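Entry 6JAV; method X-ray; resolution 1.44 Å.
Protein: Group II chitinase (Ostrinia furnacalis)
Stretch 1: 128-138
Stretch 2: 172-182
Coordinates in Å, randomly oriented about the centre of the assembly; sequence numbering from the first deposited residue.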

# COMPACT_ATOMS: atom_id res chain seq x y z
N GLU A 128 8.17 -7.40 -3.11
CA GLU A 128 8.48 -7.05 -1.71
C GLU A 128 9.54 -8.02 -1.17
O GLU A 128 9.20 -9.01 -0.54
N TYR A 129 10.83 -7.75 -1.41
CA TYR A 129 11.44 -6.56 -2.02
C TYR A 129 12.71 -7.06 -2.72
O TYR A 129 13.21 -8.14 -2.36
N PRO A 130 13.22 -6.32 -3.69
CA PRO A 130 14.53 -6.67 -4.27
C PRO A 130 15.55 -6.79 -3.14
O PRO A 130 15.57 -5.96 -2.23
N LYS A 131 16.36 -7.87 -3.19
CA LYS A 131 17.40 -8.19 -2.20
C LYS A 131 16.80 -8.69 -0.88
O LYS A 131 17.07 -9.81 -0.44
N CYS A 132 15.95 -7.86 -0.26
CA CYS A 132 15.35 -8.20 1.03
C CYS A 132 13.99 -8.86 0.82
O CYS A 132 12.93 -8.24 1.02
N TRP A 133 14.03 -10.14 0.44
CA TRP A 133 12.82 -10.89 0.14
C TRP A 133 11.97 -10.97 1.39
O TRP A 133 12.43 -11.44 2.43
N GLN A 134 10.73 -10.47 1.31
CA GLN A 134 9.88 -10.36 2.50
C GLN A 134 10.62 -9.74 3.69
O GLN A 134 10.51 -10.20 4.84
N VAL A 135 11.38 -8.67 3.41
CA VAL A 135 12.09 -7.83 4.38
C VAL A 135 13.37 -8.47 4.91
O VAL A 135 14.13 -7.82 5.64
N ASP A 136 13.69 -9.70 4.49
CA ASP A 136 14.88 -10.38 5.02
C ASP A 136 16.06 -10.12 4.07
O ASP A 136 16.21 -10.80 3.06
N CYS A 137 16.91 -9.16 4.44
CA CYS A 137 18.03 -8.78 3.59
C CYS A 137 19.11 -9.86 3.49
O CYS A 137 19.98 -9.74 2.61
N SER A 138 19.06 -10.90 4.31
CA SER A 138 19.99 -12.02 4.15
C SER A 138 19.62 -12.96 3.01
O SER A 138 20.44 -13.80 2.62
N PRO A 172 9.35 1.41 2.89
CA PRO A 172 9.68 2.61 3.67
C PRO A 172 10.90 2.45 4.56
O PRO A 172 11.25 3.40 5.27
N ASN A 173 11.53 1.27 4.56
CA ASN A 173 12.56 0.89 5.53
C ASN A 173 13.93 1.26 4.97
O ASN A 173 14.31 0.78 3.90
N LYS A 174 14.67 2.11 5.70
CA LYS A 174 15.98 2.58 5.27
C LYS A 174 16.89 1.46 4.77
O LYS A 174 17.51 1.59 3.71
N MET A 175 16.99 0.35 5.51
CA MET A 175 17.89 -0.74 5.13
C MET A 175 17.47 -1.40 3.83
O MET A 175 18.32 -1.76 3.00
N VAL A 176 16.15 -1.60 3.65
CA VAL A 176 15.64 -2.19 2.41
C VAL A 176 15.84 -1.24 1.24
O VAL A 176 16.22 -1.67 0.15
N ILE A 177 15.57 0.04 1.44
CA ILE A 177 15.79 1.03 0.40
C ILE A 177 17.24 0.99 -0.06
O ILE A 177 17.54 0.96 -1.26
N ASP A 178 18.16 1.00 0.92
CA ASP A 178 19.58 1.00 0.60
C ASP A 178 19.99 -0.25 -0.16
O ASP A 178 20.82 -0.19 -1.08
N ALA A 179 19.41 -1.41 0.20
CA ALA A 179 19.84 -2.67 -0.38
C ALA A 179 19.20 -2.97 -1.72
O ALA A 179 19.84 -3.60 -2.57
N GLY A 180 17.96 -2.54 -1.95
CA GLY A 180 17.22 -3.06 -3.08
C GLY A 180 17.01 -2.11 -4.23
O GLY A 180 16.68 -2.56 -5.32
N TYR A 181 17.17 -0.79 -4.02
CA TYR A 181 16.72 0.17 -5.02
C TYR A 181 17.86 1.03 -5.54
O TYR A 181 18.53 1.71 -4.75
N ASP A 182 18.00 1.08 -6.86
CA ASP A 182 18.84 2.08 -7.52
C ASP A 182 17.93 3.28 -7.69
O ASP A 182 17.21 3.41 -8.69

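Packing of the irregular loop 128-138 against the helix 174-180 and its flanks, a contact that buries 465 Å² and contains no hydrogen bond between the two stretches. Val176 is the main bump. Its CA-to-CB bond runs sideways, but with chi1 at t both methyls lie against Cys132 CB (CG1 at 4.2 Å, CG2 at 4.0 Å), CG1 extending to Tyr129 CB at 3.7 Å and CG2 to Val135 CG1 at 4.1 Å and Cys137 SG at 4.2 Å. The hollow that receives CG2 is lined by Cys132 and Cys137, joined by a disulfide (SG to SG 2.0 Å; both chi1 m), and by Val135 (t), in the type I' turn from Trp133 to Asp136. One turn along the helix, Ala179 is a smaller bump, its CB 3.7 Å from Cys132 SG. Lys131 points toward the helix at its base, CB lying 3.8 Å from Ala179 O and CD 4.0 Å from Ala179 CB; its end then leads away, and NZ donates to Cys137 O at 2.7 Å within the loop. Gly180 supplies the hollow for Pro130: CA approaches Pro130 O at 3.4 Å in a CA-H...O contact, and Pro130 CB lies 3.4 Å from Gly180 O. A CB on Gly180 would point toward the loop and stand 2.5 Å from Pro130 O, a clash. Beyond the helix, Tyr181 (m) leaves sideways, but its end comes nearer: CE1 lies 4.0 Å from Pro130 CD, and OH 3.2 Å from Tyr129 CD1. Tyr129 (chi1 m) is preceded by a cis peptide bond, and its ring meets that hydroxyl obliquely. At the helix start, Asn173 (t) points toward the loop, with ND2 4.3 Å from Val135 CG1, while OD1 caps the helix through weak bonds from Met175 N (2.9 Å) and Val176 N (3.3 Å).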

# COMPACT_ATOMS: atom_id res chain seq x y z
CB GLU A 128 7.18 -7.07 -0.86
CG GLU A 128 6.14 -6.08 -1.44
CD GLU A 128 4.89 -5.88 -0.59
OE1 GLU A 128 4.81 -6.38 0.53
OE2 GLU A 128 3.99 -5.15 -1.07
CB TYR A 129 11.87 -5.55 -0.94
CG TYR A 129 10.69 -4.98 -0.20
CD1 TYR A 129 9.90 -3.98 -0.77
CD2 TYR A 129 10.30 -5.51 1.02
CE1 TYR A 129 8.79 -3.50 -0.14
CE2 TYR A 129 9.17 -5.02 1.68
CZ TYR A 129 8.45 -4.00 1.09
OH TYR A 129 7.32 -3.48 1.70
CB PRO A 130 14.85 -5.48 -5.18
CG PRO A 130 13.53 -4.84 -5.49
CD PRO A 130 12.67 -5.07 -4.25
CB LYS A 131 18.31 -6.99 -1.96
CG LYS A 131 19.78 -7.32 -1.78
CD LYS A 131 20.09 -7.72 -0.38
CE LYS A 131 21.60 -8.00 -0.23
NZ LYS A 131 21.85 -9.01 0.81
CB CYS A 132 15.24 -6.95 1.88
SG CYS A 132 16.80 -6.00 1.93
CB TRP A 133 13.14 -12.30 -0.34
CG TRP A 133 14.11 -12.38 -1.49
CD1 TRP A 133 14.54 -11.38 -2.32
CD2 TRP A 133 14.77 -13.57 -1.92
NE1 TRP A 133 15.43 -11.88 -3.26
CE2 TRP A 133 15.60 -13.22 -3.02
CE3 TRP A 133 14.75 -14.90 -1.48
CZ2 TRP A 133 16.39 -14.16 -3.67
CZ3 TRP A 133 15.53 -15.82 -2.13
CH2 TRP A 133 16.34 -15.46 -3.22
CB GLN A 134 9.20 -11.68 2.85
CG GLN A 134 8.08 -12.03 1.83
CD GLN A 134 7.27 -13.25 2.24
OE1 GLN A 134 7.73 -14.08 3.05
NE2 GLN A 134 6.07 -13.37 1.69
CB VAL A 135 11.20 -7.24 5.50
CG1 VAL A 135 11.89 -6.06 6.20
CG2 VAL A 135 9.85 -6.75 4.94
CB ASP A 136 14.60 -11.86 5.18
CG ASP A 136 15.72 -12.59 5.92
OD1 ASP A 136 16.85 -12.05 6.01
OD2 ASP A 136 15.45 -13.72 6.37
CB CYS A 137 18.60 -7.44 4.04
SG CYS A 137 17.42 -6.03 3.89
CB SER A 138 20.08 -12.82 5.45
OG SER A 138 18.92 -13.61 5.64
CB PRO A 172 8.43 2.74 4.56
CG PRO A 172 8.12 1.30 4.93
CD PRO A 172 8.41 0.53 3.62
CB ASN A 173 12.43 -0.62 5.73
CG ASN A 173 13.46 -1.21 6.67
OD1 ASN A 173 14.65 -0.99 6.52
ND2 ASN A 173 13.00 -2.08 7.55
CB LYS A 174 16.67 3.33 6.42
CG LYS A 174 18.04 3.88 6.04
CD LYS A 174 18.74 4.50 7.26
CE LYS A 174 19.95 5.33 6.81
NZ LYS A 174 20.98 4.52 6.09
CB MET A 175 17.96 -1.79 6.24
CG MET A 175 18.88 -1.40 7.38
SD MET A 175 18.09 -0.16 8.40
CE MET A 175 19.35 1.10 8.38
CB VAL A 176 14.16 -2.59 2.58
CG1 VAL A 176 13.62 -3.14 1.27
CG2 VAL A 176 14.04 -3.61 3.70
CB ILE A 177 15.38 2.43 0.89
CG1 ILE A 177 13.86 2.53 1.19
CG2 ILE A 177 15.79 3.50 -0.11
CD1 ILE A 177 13.54 3.72 2.12
CB ASP A 178 20.39 1.08 1.90
CG ASP A 178 20.39 2.47 2.53
OD1 ASP A 178 20.00 3.47 1.87
OD2 ASP A 178 20.84 2.55 3.72
CB ALA A 179 19.50 -3.84 0.56
CB TYR A 181 15.64 1.08 -4.44
CG TYR A 181 14.40 0.34 -3.99
CD1 TYR A 181 13.64 -0.44 -4.86
CD2 TYR A 181 13.95 0.49 -2.70
CE1 TYR A 181 12.48 -1.10 -4.42
CE2 TYR A 181 12.82 -0.17 -2.25
CZ TYR A 181 12.09 -0.96 -3.11
OH TYR A 181 10.96 -1.57 -2.60
CB ASP A 182 19.35 1.55 -8.85
CG ASP A 182 20.34 2.49 -9.52
OD1 ASP A 182 20.29 3.72 -9.28
OD2 ASP A 182 21.16 1.99 -10.32